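Local atomic coordinates of periplasmic beta-glucosidase (Pseudomonas aeruginosa, PDB entry 6R5T), a protein that probably hydrolyses terminal, non-reducing beta-D-glucosyl residues in the periplasm, releasing beta-D-glucose, as a family 3 glycoside hydrolase. Residues A[48-53]-A[286-291]; A[56-61]-A[74-79]; A[631-636]-A[709-714]; A[697-700]-A[706-709]; A[359-364]-A[676-681]. The protein carries 1 engineered substitution. All coordinates share one frame; numbering follows the deposited sequence.

Contact 1: A[48-53]-A[286-291]; sequences AIFNTV and NMNDDL. With GAL (beta-D-galactopyranose), chain C.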
# COMPACT_ATOMS: atom_id res chain seq x y z
N ALA A 48 24.56 -1.52 -30.00
CA ALA A 48 24.33 -0.14 -29.58
C ALA A 48 25.05 0.14 -28.29
O ALA A 48 25.47 -0.78 -27.58
CB ALA A 48 22.84 0.07 -29.41
N ILE A 49 25.20 1.43 -28.04
CA ILE A 49 25.98 1.95 -26.91
C ILE A 49 25.02 2.82 -26.12
O ILE A 49 24.21 3.53 -26.73
CB ILE A 49 27.16 2.75 -27.44
CG1 ILE A 49 28.09 1.88 -28.28
CG2 ILE A 49 27.92 3.43 -26.31
CD1 ILE A 49 28.77 0.82 -27.53
N PHE A 50 25.20 2.84 -24.81
CA PHE A 50 24.59 3.92 -24.00
C PHE A 50 25.68 4.55 -23.13
O PHE A 50 26.69 3.91 -22.84
CB PHE A 50 23.40 3.41 -23.19
CG PHE A 50 23.67 2.41 -22.11
CD1 PHE A 50 23.92 1.08 -22.43
CD2 PHE A 50 23.69 2.77 -20.78
CE1 PHE A 50 24.15 0.12 -21.48
CE2 PHE A 50 23.97 1.81 -19.81
CZ PHE A 50 24.18 0.49 -20.15
N ASN A 51 25.40 5.79 -22.73
CA ASN A 51 26.23 6.60 -21.79
C ASN A 51 27.51 7.12 -22.44
O ASN A 51 28.32 7.67 -21.69
CB ASN A 51 26.53 5.81 -20.52
CG ASN A 51 25.38 5.75 -19.54
OD1 ASN A 51 24.36 6.40 -19.73
ND2 ASN A 51 25.51 4.90 -18.53
N THR A 52 27.66 7.08 -23.77
CA THR A 52 28.73 7.83 -24.49
C THR A 52 28.05 9.01 -25.17
O THR A 52 27.14 8.78 -25.96
CB THR A 52 29.46 6.91 -25.50
OG1 THR A 52 30.16 5.95 -24.72
CG2 THR A 52 30.35 7.67 -26.43
N VAL A 53 28.43 10.26 -24.85
CA VAL A 53 27.49 11.39 -25.08
C VAL A 53 28.13 12.64 -25.71
O VAL A 53 27.51 13.71 -25.62
CB VAL A 53 26.82 11.79 -23.75
CG1 VAL A 53 26.08 10.58 -23.17
CG2 VAL A 53 27.82 12.35 -22.77
N ASN A 286 19.43 -6.63 -25.18
CA ASN A 286 19.95 -7.02 -23.86
C ASN A 286 20.92 -5.96 -23.35
O ASN A 286 22.03 -5.81 -23.92
CB ASN A 286 20.58 -8.39 -24.04
CG ASN A 286 21.33 -8.99 -22.87
OD1 ASN A 286 22.32 -9.70 -23.12
ND2 ASN A 286 20.84 -8.76 -21.65
N MET A 287 20.52 -5.26 -22.30
CA MET A 287 21.34 -4.16 -21.72
C MET A 287 22.35 -4.72 -20.72
O MET A 287 21.97 -5.29 -19.66
CB MET A 287 20.45 -3.08 -21.11
CG MET A 287 21.15 -1.86 -20.64
SD MET A 287 19.86 -0.66 -20.09
CE MET A 287 20.55 0.91 -20.60
N ASN A 288 23.61 -4.53 -21.06
CA ASN A 288 24.85 -4.63 -20.26
C ASN A 288 25.24 -6.04 -19.81
O ASN A 288 26.43 -6.25 -19.74
CB ASN A 288 24.83 -3.60 -19.13
CG ASN A 288 26.14 -2.83 -19.11
OD1 ASN A 288 26.65 -2.32 -20.13
ND2 ASN A 288 26.74 -2.86 -17.94
N ASP A 289 24.35 -6.99 -19.49
CA ASP A 289 24.81 -8.23 -18.79
C ASP A 289 25.40 -9.26 -19.76
O ASP A 289 26.03 -10.23 -19.28
CB ASP A 289 23.76 -8.81 -17.85
CG ASP A 289 22.47 -9.19 -18.51
OD1 ASP A 289 22.54 -9.70 -19.63
OD2 ASP A 289 21.41 -9.04 -17.83
N ASP A 290 25.26 -9.05 -21.07
CA ASP A 290 25.82 -9.90 -22.14
C ASP A 290 25.28 -11.32 -22.12
O ASP A 290 25.85 -12.16 -22.79
CB ASP A 290 27.34 -9.89 -22.09
CG ASP A 290 27.92 -8.58 -22.58
OD1 ASP A 290 27.19 -7.77 -23.18
OD2 ASP A 290 29.11 -8.38 -22.33
N LEU A 291 24.15 -11.58 -21.48
CA LEU A 291 23.62 -12.95 -21.45
C LEU A 291 23.23 -13.38 -22.86
O LEU A 291 23.42 -14.55 -23.18
CB LEU A 291 22.44 -13.06 -20.49
CG LEU A 291 22.81 -13.59 -19.11
CD1 LEU A 291 23.82 -12.70 -18.45
CD2 LEU A 291 21.58 -13.72 -18.22
C1 GAL C . 21.35 2.31 -15.32
C2 GAL C . 21.94 3.49 -16.13
C3 GAL C . 23.31 3.82 -15.52
C4 GAL C . 23.10 4.17 -14.03
C5 GAL C . 22.39 2.99 -13.34
C6 GAL C . 22.03 3.31 -11.90
O2 GAL C . 22.07 3.10 -17.49
O3 GAL C . 23.83 4.97 -16.22
O4 GAL C . 22.26 5.35 -14.03
O5 GAL C . 21.10 2.68 -13.98
O6 GAL C . 21.30 2.19 -11.33
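One face of the Phe50 ring is covered by the methyl group of Met287: CE sits 3.5 Å from the ring centroid and only 5° off the normal, a centred CH-pi contact. SD follows over the same ring, 4.7 Å from the centroid, making this a Met-aromatic contact. The side-chain amide of Asn288 comes in obliquely, with OD1 3.7 Å from Phe50 CZ and the amide plane turned 71° against the ring. GAL O2 also approaches obliquely, 3.3 Å from Phe50 CE2. Met287 runs with CG opposite its backbone nitrogen (chi1 -173°), stays straight through chi2 and bends at chi3, which brings the terminal methyl over the middle of the ring. Beside Phe50, Asn51 ND2 donates to GAL O3 at 2.9 Å. Within 286-291, Asp289 OD1 accepts from Asn286 ND2 (2.8 Å) and from Leu291 N (3.1 Å), the donors arriving from opposite faces of the carboxylate plane; the second bond closes an Asx turn. Strands 48-50 and 286-287 belong to the parallel sheet of the TIM-barrel-like domain, where strand 24-26 lies between them, and their C-terminal ends frame the glycan pocket. Asn288 OD1 is held by the backbone N of Ser27 in the loop after that middle strand. Phe50 and Met287 thus give the pocket an apolar wall of ring and thioether, while the amide of Asn51 supplies one directional polar bond to the galactose, alongside Glu486.

Contact 2: A[56-61]-A[74-79]; sequences PDIRAM and LFHAYD. With BGC (beta-D-glucopyranose), chain B.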
# COMPACT_ATOMS: atom_id res chain seq x y z
N PRO A 56 32.97 13.76 -30.35
CA PRO A 56 34.21 13.02 -30.59
C PRO A 56 34.19 11.56 -30.12
O PRO A 56 34.76 10.69 -30.76
CB PRO A 56 35.33 13.82 -29.91
CG PRO A 56 34.66 15.03 -29.27
CD PRO A 56 33.19 15.05 -29.66
N ASP A 57 33.56 11.31 -28.98
CA ASP A 57 33.53 9.95 -28.39
C ASP A 57 32.59 9.05 -29.19
O ASP A 57 32.96 7.87 -29.45
CB ASP A 57 33.04 10.00 -26.95
CG ASP A 57 33.99 10.66 -26.00
OD1 ASP A 57 35.20 10.62 -26.28
OD2 ASP A 57 33.49 11.16 -24.96
N ILE A 58 31.47 9.61 -29.61
CA ILE A 58 30.50 8.84 -30.44
C ILE A 58 31.10 8.60 -31.83
O ILE A 58 30.97 7.47 -32.37
CB ILE A 58 29.14 9.55 -30.50
CG1 ILE A 58 28.48 9.54 -29.11
CG2 ILE A 58 28.26 8.87 -31.55
CD1 ILE A 58 27.16 10.31 -29.05
N ARG A 59 31.71 9.63 -32.43
CA ARG A 59 32.35 9.42 -33.75
C ARG A 59 33.37 8.29 -33.64
O ARG A 59 33.48 7.47 -34.61
CB ARG A 59 33.06 10.72 -34.18
CG ARG A 59 32.21 11.79 -34.82
CD ARG A 59 33.11 12.83 -35.51
NE ARG A 59 33.52 12.25 -36.79
CZ ARG A 59 32.87 12.36 -37.93
NH1 ARG A 59 31.81 13.13 -38.06
NH2 ARG A 59 33.35 11.74 -38.99
N ALA A 60 34.19 8.25 -32.59
CA ALA A 60 35.26 7.24 -32.40
C ALA A 60 34.66 5.82 -32.39
O ALA A 60 35.20 4.89 -33.02
CB ALA A 60 36.05 7.53 -31.15
N MET A 61 33.50 5.66 -31.75
CA MET A 61 32.82 4.34 -31.79
C MET A 61 32.31 4.03 -33.19
O MET A 61 32.46 2.86 -33.66
CB MET A 61 31.61 4.35 -30.87
CG MET A 61 31.96 4.82 -29.52
SD MET A 61 32.67 3.46 -28.72
CE MET A 61 31.92 3.78 -27.13
N LEU A 74 26.17 1.64 -35.36
CA LEU A 74 25.63 1.65 -33.97
C LEU A 74 24.54 2.70 -33.92
O LEU A 74 24.56 3.66 -34.69
CB LEU A 74 26.76 2.05 -33.01
CG LEU A 74 27.92 1.08 -32.98
CD1 LEU A 74 29.12 1.76 -32.37
CD2 LEU A 74 27.56 -0.18 -32.23
N PHE A 75 23.65 2.53 -32.93
CA PHE A 75 22.98 3.72 -32.36
C PHE A 75 23.52 3.98 -30.95
O PHE A 75 24.04 3.07 -30.28
CB PHE A 75 21.46 3.63 -32.45
CG PHE A 75 20.78 2.69 -31.50
CD1 PHE A 75 20.62 3.00 -30.17
CD2 PHE A 75 20.20 1.52 -31.96
CE1 PHE A 75 19.93 2.14 -29.31
CE2 PHE A 75 19.53 0.65 -31.11
CZ PHE A 75 19.39 0.96 -29.79
N HIS A 76 23.37 5.22 -30.52
CA HIS A 76 23.88 5.71 -29.22
C HIS A 76 22.72 6.28 -28.42
O HIS A 76 21.99 7.14 -28.95
CB HIS A 76 24.98 6.78 -29.41
CG HIS A 76 26.27 6.18 -29.83
ND1 HIS A 76 26.50 5.82 -31.15
CD2 HIS A 76 27.39 5.84 -29.12
CE1 HIS A 76 27.71 5.27 -31.20
NE2 HIS A 76 28.27 5.29 -30.00
N ALA A 77 22.58 5.80 -27.19
CA ALA A 77 21.47 6.21 -26.32
C ALA A 77 21.99 6.85 -25.04
O ALA A 77 23.12 6.61 -24.61
CB ALA A 77 20.58 5.01 -26.05
N TYR A 78 21.07 7.58 -24.41
CA TYR A 78 21.32 8.20 -23.09
C TYR A 78 19.99 8.47 -22.39
O TYR A 78 18.95 8.38 -22.98
CB TYR A 78 22.11 9.46 -23.30
CG TYR A 78 22.78 10.10 -22.10
CD1 TYR A 78 23.45 9.35 -21.15
CD2 TYR A 78 22.75 11.47 -21.96
CE1 TYR A 78 24.09 9.94 -20.08
CE2 TYR A 78 23.41 12.09 -20.90
CZ TYR A 78 24.08 11.31 -19.97
OH TYR A 78 24.77 11.90 -18.94
N ASP A 79 20.09 8.75 -21.10
CA ASP A 79 18.96 9.06 -20.18
C ASP A 79 18.76 10.58 -20.22
O ASP A 79 19.14 11.27 -19.30
CB ASP A 79 19.28 8.49 -18.80
CG ASP A 79 19.10 6.98 -18.70
OD1 ASP A 79 17.95 6.53 -18.97
OD2 ASP A 79 20.05 6.26 -18.33
C2 BGC B . 17.38 4.04 -17.22
C3 BGC B . 18.54 3.02 -17.29
C4 BGC B . 19.02 2.82 -15.83
C5 BGC B . 17.82 2.24 -15.05
C6 BGC B . 18.11 2.04 -13.58
C1 BGC B . 16.29 3.48 -16.30
O1 BGC B . 15.36 4.52 -16.20
O2 BGC B . 16.79 4.34 -18.47
O3 BGC B . 19.61 3.60 -18.06
O4 BGC B . 20.09 1.86 -15.85
O5 BGC B . 16.82 3.22 -15.00
O6 BGC B . 16.97 1.47 -12.93
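Leu74 meets the helix first: its CD1 lies 3.9 Å from Met61 CB and 3.7 Å from Met61 O, so one methyl branch covers the last turn of segment 56-61. Two residues on, the His76 ring takes the largest share of the contact. Ile58 CG2 stands over one imidazole face, 3.6 Å from the centroid and 12° off the normal, and comes within 3.5 Å of ND1. The chi1 of Ile58 (-66°) sets CG2 opposite the backbone nitrogen and over the ring, while CG1 reaches toward CD2. Met61 CB touches the ring at its edge, 3.6 Å from His76 NE2, with CG still beside NE2, and the chain beyond it bends away at chi2 and chi3. NE2 has no hydrogen-bonding partner in the model, so this nitrogen is buried among aliphatic carbons. Helix 55-65 is the connection of a beta-alpha-beta unit, leading from strand 48-50 to its parallel neighbour 75-78, and it packs on the outer side of the barrel sheet. Ile49 of the first strand touches both Met61 and His76, and Asp120 OD2 accepts from His76 N. At the far end of the segment, past the strand, Asp79 turns to the glycan: its OD1 accepts from BGC O2 at 2.5 Å and its OD2 from BGC O3 at 2.7 Å, one carboxylate clasping two neighbouring hydroxyls of a sugar also bonded by Lys176, His177, Arg137 and Glu486.

Contact 3: A[631-636]-A[709-714]; sequences LARGAT and AEPGEF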
# COMPACT_ATOMS: atom_id res chain seq x y z
N LEU A 631 -27.20 12.71 -24.17
CA LEU A 631 -26.14 12.48 -25.17
C LEU A 631 -26.44 11.18 -25.91
O LEU A 631 -26.50 10.11 -25.31
CB LEU A 631 -24.77 12.43 -24.50
CG LEU A 631 -23.59 12.26 -25.44
CD1 LEU A 631 -23.49 13.44 -26.39
CD2 LEU A 631 -22.27 12.07 -24.67
N ALA A 632 -26.68 11.29 -27.21
CA ALA A 632 -26.79 10.10 -28.06
C ALA A 632 -25.40 9.50 -28.32
O ALA A 632 -24.38 10.22 -28.44
CB ALA A 632 -27.50 10.49 -29.34
N ARG A 633 -25.36 8.19 -28.50
CA ARG A 633 -24.14 7.50 -28.99
C ARG A 633 -23.74 8.08 -30.35
O ARG A 633 -24.63 8.28 -31.18
CB ARG A 633 -24.37 6.00 -29.17
CG ARG A 633 -24.97 5.30 -27.96
CD ARG A 633 -23.89 4.73 -27.09
NE ARG A 633 -24.47 4.07 -25.92
CZ ARG A 633 -23.76 3.45 -24.98
NH1 ARG A 633 -22.45 3.39 -25.09
NH2 ARG A 633 -24.38 2.93 -23.93
N GLY A 634 -22.45 8.31 -30.55
CA GLY A 634 -21.88 8.93 -31.74
C GLY A 634 -21.82 10.44 -31.65
O GLY A 634 -21.07 11.01 -32.43
N ALA A 635 -22.48 11.08 -30.67
CA ALA A 635 -22.51 12.55 -30.57
C ALA A 635 -21.47 13.02 -29.54
O ALA A 635 -20.97 12.21 -28.77
CB ALA A 635 -23.89 13.03 -30.21
N THR A 636 -21.21 14.31 -29.59
CA THR A 636 -20.35 15.07 -28.65
C THR A 636 -21.24 16.02 -27.88
O THR A 636 -22.27 16.52 -28.40
CB THR A 636 -19.23 15.79 -29.41
OG1 THR A 636 -18.37 14.74 -29.86
CG2 THR A 636 -18.39 16.73 -28.59
N ALA A 709 -19.15 1.89 -22.31
CA ALA A 709 -19.81 3.06 -21.70
C ALA A 709 -21.27 2.68 -21.48
O ALA A 709 -21.93 2.32 -22.48
CB ALA A 709 -19.68 4.29 -22.54
N GLU A 710 -21.75 2.69 -20.25
CA GLU A 710 -23.10 2.23 -19.93
C GLU A 710 -24.06 3.42 -19.95
O GLU A 710 -23.75 4.51 -19.45
CB GLU A 710 -23.12 1.53 -18.58
CG GLU A 710 -22.18 0.34 -18.56
CD GLU A 710 -21.96 -0.27 -17.20
OE1 GLU A 710 -21.97 0.47 -16.21
OE2 GLU A 710 -21.81 -1.50 -17.16
N PRO A 711 -25.28 3.24 -20.49
CA PRO A 711 -26.26 4.31 -20.44
C PRO A 711 -26.56 4.68 -18.99
O PRO A 711 -26.46 3.83 -18.08
CB PRO A 711 -27.51 3.73 -21.13
CG PRO A 711 -27.33 2.20 -21.00
CD PRO A 711 -25.84 1.95 -20.97
N GLY A 712 -26.94 5.92 -18.77
CA GLY A 712 -27.20 6.47 -17.45
C GLY A 712 -26.55 7.82 -17.22
O GLY A 712 -26.04 8.46 -18.16
N GLU A 713 -26.57 8.22 -15.95
CA GLU A 713 -26.12 9.54 -15.56
C GLU A 713 -24.59 9.63 -15.65
O GLU A 713 -23.89 8.68 -15.25
CB GLU A 713 -26.53 9.84 -14.11
CG GLU A 713 -26.19 11.25 -13.68
CD GLU A 713 -26.56 11.56 -12.24
OE1 GLU A 713 -26.95 10.60 -11.52
OE2 GLU A 713 -26.47 12.75 -11.84
N PHE A 714 -24.10 10.78 -16.08
CA PHE A 714 -22.70 11.21 -15.85
C PHE A 714 -22.74 12.57 -15.21
O PHE A 714 -23.57 13.41 -15.59
CB PHE A 714 -21.92 11.23 -17.15
CG PHE A 714 -21.67 9.87 -17.69
CD1 PHE A 714 -22.61 9.26 -18.50
CD2 PHE A 714 -20.53 9.16 -17.36
CE1 PHE A 714 -22.39 7.98 -18.97
CE2 PHE A 714 -20.34 7.85 -17.80
CZ PHE A 714 -21.27 7.27 -18.62
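Arg633 reaches across to the carbonyl of Ala709 and holds its oxygen with two nitrogens end-on, NH1 and NH2 each 2.9 Å from Ala709 O. The first torsion (chi1 -51°) places CG beside the backbone nitrogen, and a bend at chi2 (-93°) swings the rest of the chain, straight at chi3, over toward segment 709-714. Ala709 O lies in the plane of the guanidinium, whereas both donors approach the carbonyl from the same face of its own plane. Each bond is bent, NH1 giving 144° at the hydrogen, as expected when two N-H groups share one acceptor. The ring of Pro711 follows at the guanidinium edge, CD 3.4 Å from Arg633 NH2. The same NH1 forms a salt bridge with Glu695, and NE bonds weakly to the carbonyl O of Leu733, so three parts of the chain converge on this one side chain. Glu710 points away from the arginine and bonds to Ser665 on the side of the magnesium ion. Arg633 and Gly634 form the corner of a type II beta turn, the glycine with a positive phi, between strands 630-631 and 636-645 of the fibronectin type III-like beta sandwich.

Contact 4: A[697-700]-A[706-709]; sequences DLKF and RHTA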
# COMPACT_ATOMS: atom_id res chain seq x y z
N ASP A 697 -14.72 9.40 -23.63
CA ASP A 697 -14.43 9.94 -22.27
C ASP A 697 -15.18 9.13 -21.21
O ASP A 697 -14.87 9.26 -20.00
CB ASP A 697 -14.86 11.39 -22.20
CG ASP A 697 -13.99 12.20 -23.13
OD1 ASP A 697 -12.74 12.13 -22.97
OD2 ASP A 697 -14.57 12.82 -24.04
N LEU A 698 -16.18 8.36 -21.58
CA LEU A 698 -17.11 7.76 -20.61
C LEU A 698 -16.87 6.26 -20.42
O LEU A 698 -17.45 5.66 -19.54
CB LEU A 698 -18.55 7.97 -21.11
CG LEU A 698 -18.91 9.38 -21.60
CD1 LEU A 698 -20.35 9.40 -22.09
CD2 LEU A 698 -18.68 10.43 -20.53
N LYS A 699 -15.99 5.64 -21.21
CA LYS A 699 -15.84 4.18 -21.17
C LYS A 699 -14.85 3.76 -20.07
O LYS A 699 -14.00 4.53 -19.64
CB LYS A 699 -15.26 3.71 -22.50
CG LYS A 699 -16.15 3.96 -23.69
CD LYS A 699 -15.94 3.01 -24.83
CE LYS A 699 -17.09 3.10 -25.82
NZ LYS A 699 -16.96 2.16 -26.95
N PHE A 700 -15.00 2.55 -19.64
CA PHE A 700 -14.14 1.91 -18.64
C PHE A 700 -14.09 0.42 -18.95
O PHE A 700 -15.01 -0.18 -19.60
CB PHE A 700 -14.67 2.17 -17.23
CG PHE A 700 -15.96 1.49 -16.92
CD1 PHE A 700 -17.18 2.00 -17.37
CD2 PHE A 700 -15.98 0.32 -16.16
CE1 PHE A 700 -18.38 1.34 -17.10
CE2 PHE A 700 -17.17 -0.31 -15.87
CZ PHE A 700 -18.38 0.19 -16.35
N ARG A 706 -14.16 -5.90 -20.76
CA ARG A 706 -14.91 -5.23 -21.84
C ARG A 706 -14.79 -3.73 -21.64
O ARG A 706 -15.01 -3.25 -20.50
CB ARG A 706 -16.37 -5.66 -21.80
CG ARG A 706 -16.51 -7.16 -22.00
CD ARG A 706 -17.89 -7.54 -22.46
NE ARG A 706 -18.29 -8.79 -21.82
CZ ARG A 706 -18.86 -8.89 -20.63
NH1 ARG A 706 -19.17 -10.09 -20.15
NH2 ARG A 706 -19.11 -7.81 -19.91
N HIS A 707 -14.49 -3.01 -22.70
CA HIS A 707 -14.35 -1.54 -22.69
C HIS A 707 -15.67 -0.87 -23.07
O HIS A 707 -15.90 -0.74 -24.29
CB HIS A 707 -13.24 -1.11 -23.61
CG HIS A 707 -12.69 0.23 -23.30
ND1 HIS A 707 -12.45 1.16 -24.29
CD2 HIS A 707 -12.37 0.84 -22.13
CE1 HIS A 707 -11.94 2.26 -23.77
NE2 HIS A 707 -11.88 2.08 -22.43
N THR A 708 -16.46 -0.49 -22.06
CA THR A 708 -17.92 -0.24 -22.13
C THR A 708 -18.22 1.19 -21.67
O THR A 708 -17.56 1.64 -20.72
CB THR A 708 -18.67 -1.33 -21.35
OG1 THR A 708 -20.07 -1.06 -21.31
CG2 THR A 708 -18.23 -1.51 -19.91
N ALA A 709 -19.15 1.89 -22.31
CA ALA A 709 -19.81 3.06 -21.70
C ALA A 709 -21.27 2.68 -21.48
O ALA A 709 -21.93 2.32 -22.48
CB ALA A 709 -19.68 4.29 -22.54
O HOH W 1 -11.05 4.16 -20.61
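Phe700 and Thr708 form an antiparallel hydrogen-bonded pair: Phe700 N donates to Thr708 O and Thr708 N to Phe700 O, each at 2.9 Å. Their side chains lie together on one face of this small hairpin, pointing the same way. With OG1 opposite the backbone nitrogen (chi1 175°), Thr708 presents CG2 to the Phe700 ring, over its face but displaced toward the rim, 4.2 Å from the centroid. Next to this pair, Lys699 CB lies over the His707 imidazole in a CH-pi contact, 3.9 Å from the centroid, and the two side chains cross at about a right angle. Lys699 CG also packs on Ala709 CB at 3.7 Å. A water in the plane of the imidazole bridges the two segments, 2.9 Å from His707 NE2 and donating to Lys699 O at 3.1 Å. Further out, the His707 ring stacks with Tyr701, Arg706 forms a salt bridge with Asp702 in the turn, and Leu698 packs on Phe730 and Leu732 of the sandwich. Two short strands of the fibronectin type III-like domain are therefore joined by directional backbone bonds, with carbon-to-ring packing in both the Phe700-Thr708 and Lys699-His707 pairs, and a water beside His707.

Contact 5: A[359-364]-A[676-681]; sequences AREGLV and FRKVML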
# COMPACT_ATOMS: atom_id res chain seq x y z
N ALA A 359 10.80 26.73 -16.66
CA ALA A 359 10.88 26.55 -15.19
C ALA A 359 9.91 27.49 -14.47
O ALA A 359 9.29 27.07 -13.49
CB ALA A 359 12.27 26.73 -14.68
N ARG A 360 9.62 28.65 -15.05
CA ARG A 360 8.63 29.54 -14.39
C ARG A 360 7.25 28.86 -14.30
O ARG A 360 6.53 29.16 -13.34
CB ARG A 360 8.42 30.84 -15.20
CG ARG A 360 9.55 31.85 -15.16
CD ARG A 360 9.24 32.89 -16.26
NE ARG A 360 10.36 33.83 -16.34
CZ ARG A 360 10.72 34.54 -17.41
NH1 ARG A 360 10.02 34.49 -18.52
NH2 ARG A 360 11.76 35.34 -17.31
N GLU A 361 6.88 28.07 -15.30
CA GLU A 361 5.52 27.55 -15.46
C GLU A 361 5.20 26.44 -14.46
O GLU A 361 4.02 26.21 -14.24
CB GLU A 361 5.30 27.04 -16.88
CG GLU A 361 5.41 28.12 -17.95
CD GLU A 361 4.38 29.24 -17.83
OE1 GLU A 361 3.29 28.99 -17.23
OE2 GLU A 361 4.68 30.38 -18.26
N GLY A 362 6.22 25.80 -13.91
CA GLY A 362 6.06 24.62 -13.03
C GLY A 362 5.97 25.02 -11.56
O GLY A 362 5.61 24.15 -10.72
N LEU A 363 6.32 26.25 -11.22
CA LEU A 363 6.40 26.63 -9.79
C LEU A 363 4.99 26.76 -9.22
O LEU A 363 4.09 27.32 -9.91
CB LEU A 363 7.15 27.96 -9.65
CG LEU A 363 8.54 27.95 -10.27
CD1 LEU A 363 9.17 29.32 -10.07
CD2 LEU A 363 9.44 26.87 -9.74
N VAL A 364 4.77 26.20 -8.03
CA VAL A 364 3.41 26.12 -7.46
C VAL A 364 3.37 26.95 -6.19
O VAL A 364 4.10 26.64 -5.20
CB VAL A 364 2.94 24.66 -7.20
CG1 VAL A 364 1.52 24.66 -6.67
CG2 VAL A 364 3.02 23.80 -8.43
N PHE A 676 -8.71 19.82 -19.60
CA PHE A 676 -8.21 20.99 -18.88
C PHE A 676 -7.85 22.07 -19.89
O PHE A 676 -7.67 21.77 -21.09
CB PHE A 676 -7.02 20.65 -18.00
CG PHE A 676 -5.82 20.09 -18.71
CD1 PHE A 676 -4.86 20.93 -19.23
CD2 PHE A 676 -5.70 18.71 -18.86
CE1 PHE A 676 -3.74 20.38 -19.84
CE2 PHE A 676 -4.61 18.17 -19.52
CZ PHE A 676 -3.64 19.03 -20.01
N ARG A 677 -7.80 23.29 -19.38
CA ARG A 677 -7.42 24.46 -20.23
C ARG A 677 -6.59 25.36 -19.35
O ARG A 677 -7.11 25.88 -18.35
CB ARG A 677 -8.63 25.22 -20.77
CG ARG A 677 -8.41 25.90 -22.13
CD ARG A 677 -8.45 24.88 -23.29
NE ARG A 677 -9.77 24.43 -23.76
CZ ARG A 677 -10.20 23.17 -23.83
NH1 ARG A 677 -9.47 22.13 -23.44
NH2 ARG A 677 -11.42 22.95 -24.30
N LYS A 678 -5.36 25.60 -19.75
CA LYS A 678 -4.57 26.63 -19.06
C LYS A 678 -4.80 27.94 -19.80
O LYS A 678 -4.62 27.98 -21.03
CB LYS A 678 -3.11 26.28 -19.07
CG LYS A 678 -2.29 27.28 -18.30
CD LYS A 678 -0.91 26.80 -18.14
CE LYS A 678 -0.10 27.50 -17.09
NZ LYS A 678 1.30 27.19 -17.50
N VAL A 679 -5.11 28.98 -19.05
CA VAL A 679 -5.53 30.27 -19.62
C VAL A 679 -4.80 31.37 -18.90
O VAL A 679 -4.92 31.47 -17.66
CB VAL A 679 -7.05 30.43 -19.50
CG1 VAL A 679 -7.49 31.71 -20.16
CG2 VAL A 679 -7.79 29.21 -20.06
N MET A 680 -4.13 32.23 -19.69
CA MET A 680 -3.48 33.45 -19.19
C MET A 680 -4.43 34.64 -19.37
O MET A 680 -4.93 34.85 -20.49
CB MET A 680 -2.20 33.70 -20.00
CG MET A 680 -1.59 35.06 -19.79
SD MET A 680 -1.07 35.39 -18.10
CE MET A 680 0.42 34.40 -18.14
N LEU A 681 -4.72 35.36 -18.30
CA LEU A 681 -5.70 36.48 -18.39
C LEU A 681 -5.14 37.73 -17.77
O LEU A 681 -4.52 37.71 -16.69
CB LEU A 681 -6.99 36.10 -17.66
CG LEU A 681 -7.79 34.96 -18.27
CD1 LEU A 681 -8.91 34.66 -17.32
CD2 LEU A 681 -8.33 35.26 -19.64
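Glu361 and Lys678 meet through differently shaped chains. The glutamate turns at chi1 (-63°) and again at chi2 (-62°), turning its carboxylate toward the strand, while the lysine leaves its strand with CG opposite the backbone nitrogen and stays extended to the amine. The result is a salt bridge with Lys678 NZ 2.7 Å from Glu361 OE1. NZ meets that oxygen on its anti side, 33° out of the carboxylate plane, and Lys678 CE follows 3.7 Å from Glu361 OE1. This pair alone carries the contact, since the two backbones remain well apart. The ammonium group has a second partner in the carbonyl O of Ser97, and Glu361 OE1 also takes a weak hydrogen bond from Ser560. Close by on the strand, the Phe676 ring meets Trp98 edge-to-face. Helix 352-362 leads into the mixed sheet of the second (family 3 C-terminal) domain, whereas strand 672-681 is an outer strand of the fibronectin type III-like sheet. Ser97 belongs to the N-terminal barrel domain and Ser560 to the second domain. A single ammonium thus appears to link all three domains through a charge pair and a neutral carbonyl, a polar interdomain link in which the carboxylate probably balances the lysine's charge.

Overall arrangement
From the N terminus, contact 1 closes a long loop of the TIM-barrel-like domain between residues 48 and 291. Contact 2 lies wholly within that span, and the two meet where strands 48-50 and 75-78 pair, so both serve one sheet and the glycan pocket. In series after them, contact 5 opens at 359 and closes only at 681, tying the region leading into the second domain to the fibronectin type III-like sheet. Contact 3 opens at 631, before contact 5 has closed, so these two cross. Contact 4 is a short hairpin closure late in contact 3's span; they share Ala709, with centres about 10 Å apart, and their centres lie about 32 and 31 Å from that of contact 5.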